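PDB 3UGS: isoprenyl transferase from Campylobacter jejuni, which probably catalyses the condensation of isopentenyl diphosphate with allylic diphosphates, using magnesium, to build long polyprenyl diphosphates such as undecaprenyl diphosphate. Local coordinates for residues E139-R142 with A143-V147. Numbering follows the deposited sequence.
Sequences EIIR and AAKRV
Within helix 136-149, which follows the sheet strand 126-134, Arg142 and Arg146 stand one turn apart and illustrate how an i/i+4 pair of cations converges on a shared acid. Their side chains run side by side in the same direction, bringing Arg142 NH2 to 3.7 Å from Arg146 NH2. That nitrogen of Arg146 lies at the edge of the Arg142 guanidinium, near its plane; a bend at chi3 of Arg142 (-77°), against the extended chain of Arg146, goes with planar groups turned 88° to each other. Salt bridges run from Arg142 NH1 to Asp164 OD2 and from Arg146 NH1 to Asp164 OD1, one to each carboxylate oxygen. Arg146 NH1 also hydrogen-bonds to Asn162 O, and Asp138 pairs with Arg142 NE.

At the backbone, Arg146 N donates to Arg142 O at 3.2 Å, and Arg146 CG packs 3.3 Å from that same oxygen. Successive i to i+4 bonds of the same helix join Ala143 N to Glu139 O (2.8 Å), Ala144 N to Ile140 O (3.1 Å) and Lys145 N to Ile141 O (3.1 Å). Lys145 lays its aliphatic chain obliquely across Ile141, where Lys145 CD lies 3.9 Å from Ile141 CG2. Ile140 meets Ile140 of the second subunit, Ile141 packs on its Trp187, and Ala144 and Lys145 on its Leu154. A polar edge bonded within its own chain and a largely apolar face, flanked by Lys145, against the second subunit mark an amphipathic helix at a homodimer interface.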
ATOM      1  N   GLU A 139      10.143  -0.845  -8.421  1.00 22.16           N
ATOM      2  CA  GLU A 139      10.061   0.565  -8.879  1.00 21.27           C
ATOM      3  C   GLU A 139      10.773   1.465  -7.856  1.00 21.04           C
ATOM      4  O   GLU A 139      11.613   2.327  -8.157  1.00 21.03           O
ATOM      5  CB  GLU A 139       8.630   1.010  -9.053  1.00 22.22           C
ATOM      6  CG  GLU A 139       8.503   2.363  -9.779  1.00 22.87           C
ATOM      7  CD  GLU A 139       7.134   3.045  -9.581  1.00 24.81           C
ATOM      8  OE1 GLU A 139       6.289   2.579  -8.726  1.00 24.40           O
ATOM      9  OE2 GLU A 139       6.910   4.082 -10.275  1.00 25.26           O
ATOM     10  N   ILE A 140      10.466   1.198  -6.605  1.00 20.14           N
ATOM     11  CA  ILE A 140      11.053   1.974  -5.485  1.00 19.50           C
ATOM     12  C   ILE A 140      12.594   1.891  -5.451  1.00 20.16           C
ATOM     13  O   ILE A 140      13.301   2.883  -5.251  1.00 19.05           O
ATOM     14  CB  ILE A 140      10.476   1.582  -4.126  1.00 18.36           C
ATOM     15  CG1 ILE A 140       8.994   2.006  -4.043  1.00 17.63           C
ATOM     16  CG2 ILE A 140      11.273   2.225  -2.990  1.00 15.35           C
ATOM     17  CD1 ILE A 140       8.318   1.597  -2.752  1.00 16.46           C
ATOM     18  N   ILE A 141      13.099   0.694  -5.666  1.00 21.61           N
ATOM     19  CA  ILE A 141      14.580   0.451  -5.710  1.00 21.22           C
ATOM     20  C   ILE A 141      15.212   1.179  -6.880  1.00 21.06           C
ATOM     21  O   ILE A 141      16.231   1.820  -6.765  1.00 23.68           O
ATOM     22  CB  ILE A 141      14.963  -1.047  -5.766  1.00 21.67           C
ATOM     23  CG1 ILE A 141      15.405  -1.523  -4.375  1.00 23.01           C
ATOM     24  CG2 ILE A 141      16.252  -1.237  -6.575  1.00 22.23           C
ATOM     25  CD1 ILE A 141      14.382  -1.592  -3.289  1.00 23.14           C
ATOM     26  N   ARG A 142      14.555   1.084  -8.008  1.00 21.34           N
ATOM     27  CA  ARG A 142      15.008   1.732  -9.234  1.00 21.94           C
ATOM     28  C   ARG A 142      15.001   3.254  -9.084  1.00 21.78           C
ATOM     29  O   ARG A 142      15.846   3.969  -9.607  1.00 24.11           O
ATOM     30  CB  ARG A 142      14.191   1.284 -10.472  1.00 23.41           C
ATOM     31  CG  ARG A 142      14.393  -0.218 -10.772  1.00 26.00           C
ATOM     32  CD  ARG A 142      13.976  -0.713 -12.152  1.00 26.24           C
ATOM     33  NE  ARG A 142      12.512  -0.830 -12.183  1.00 26.08           N
ATOM     34  CZ  ARG A 142      11.694   0.086 -12.674  1.00 25.37           C
ATOM     35  NH1 ARG A 142      10.374  -0.078 -12.573  1.00 27.35           N
ATOM     36  NH2 ARG A 142      12.195   1.160 -13.262  1.00 25.15           N
ATOM     37  N   ALA A 143      14.027   3.750  -8.357  1.00 21.54           N
ATOM     38  CA  ALA A 143      13.930   5.200  -8.153  1.00 21.53           C
ATOM     39  C   ALA A 143      15.070   5.694  -7.273  1.00 22.90           C
ATOM     40  O   ALA A 143      15.652   6.763  -7.514  1.00 24.03           O
ATOM     41  CB  ALA A 143      12.623   5.571  -7.548  1.00 20.76           C
ATOM     42  N   ALA A 144      15.390   4.888  -6.263  1.00 21.58           N
ATOM     43  CA  ALA A 144      16.481   5.205  -5.307  1.00 22.99           C
ATOM     44  C   ALA A 144      17.871   5.237  -6.011  1.00 24.55           C
ATOM     45  O   ALA A 144      18.744   6.007  -5.673  1.00 25.54           O
ATOM     46  CB  ALA A 144      16.521   4.214  -4.153  1.00 20.46           C
ATOM     47  N   LYS A 145      18.053   4.352  -6.964  1.00 24.56           N
ATOM     48  CA  LYS A 145      19.311   4.300  -7.709  1.00 26.81           C
ATOM     49  C   LYS A 145      19.450   5.510  -8.637  1.00 27.95           C
ATOM     50  O   LYS A 145      20.529   6.041  -8.808  1.00 29.99           O
ATOM     51  CB  LYS A 145      19.427   3.012  -8.501  1.00 26.68           C
ATOM     52  CG  LYS A 145      19.487   1.796  -7.603  1.00 27.83           C
ATOM     53  CD  LYS A 145      19.245   0.542  -8.416  1.00 29.90           C
ATOM     54  CE  LYS A 145      20.225  -0.559  -8.046  1.00 32.35           C
ATOM     55  NZ  LYS A 145      20.228  -1.558  -9.156  1.00 34.42           N
ATOM     56  N   ARG A 146      18.343   5.898  -9.245  1.00 26.26           N
ATOM     57  CA  ARG A 146      18.312   7.081 -10.104  1.00 27.24           C
ATOM     58  C   ARG A 146      18.694   8.360  -9.332  1.00 28.63           C
ATOM     59  O   ARG A 146      19.337   9.281  -9.853  1.00 29.06           O
ATOM     60  CB  ARG A 146      16.936   7.309 -10.724  1.00 27.48           C
ATOM     61  CG  ARG A 146      16.554   6.362 -11.825  1.00 26.70           C
ATOM     62  CD  ARG A 146      15.037   6.488 -12.113  1.00 27.12           C
ATOM     63  NE  ARG A 146      14.657   5.702 -13.275  1.00 27.97           N
ATOM     64  CZ  ARG A 146      13.482   5.123 -13.461  1.00 28.92           C
ATOM     65  NH1 ARG A 146      12.495   5.249 -12.559  1.00 28.67           N
ATOM     66  NH2 ARG A 146      13.303   4.405 -14.561  1.00 28.64           N
ATOM     67  N   VAL A 147      18.217   8.401  -8.096  1.00 27.66           N
ATOM     68  CA  VAL A 147      18.479   9.526  -7.182  1.00 26.94           C
ATOM     69  C   VAL A 147      19.966   9.563  -6.832  1.00 28.39           C
ATOM     70  O   VAL A 147      20.613  10.605  -6.820  1.00 31.78           O
ATOM     71  CB  VAL A 147      17.669   9.447  -5.886  1.00 25.31           C
ATOM     72  CG1 VAL A 147      18.224  10.422  -4.856  1.00 25.06           C
ATOM     73  CG2 VAL A 147      16.201   9.743  -6.173  1.00 26.33           C
TER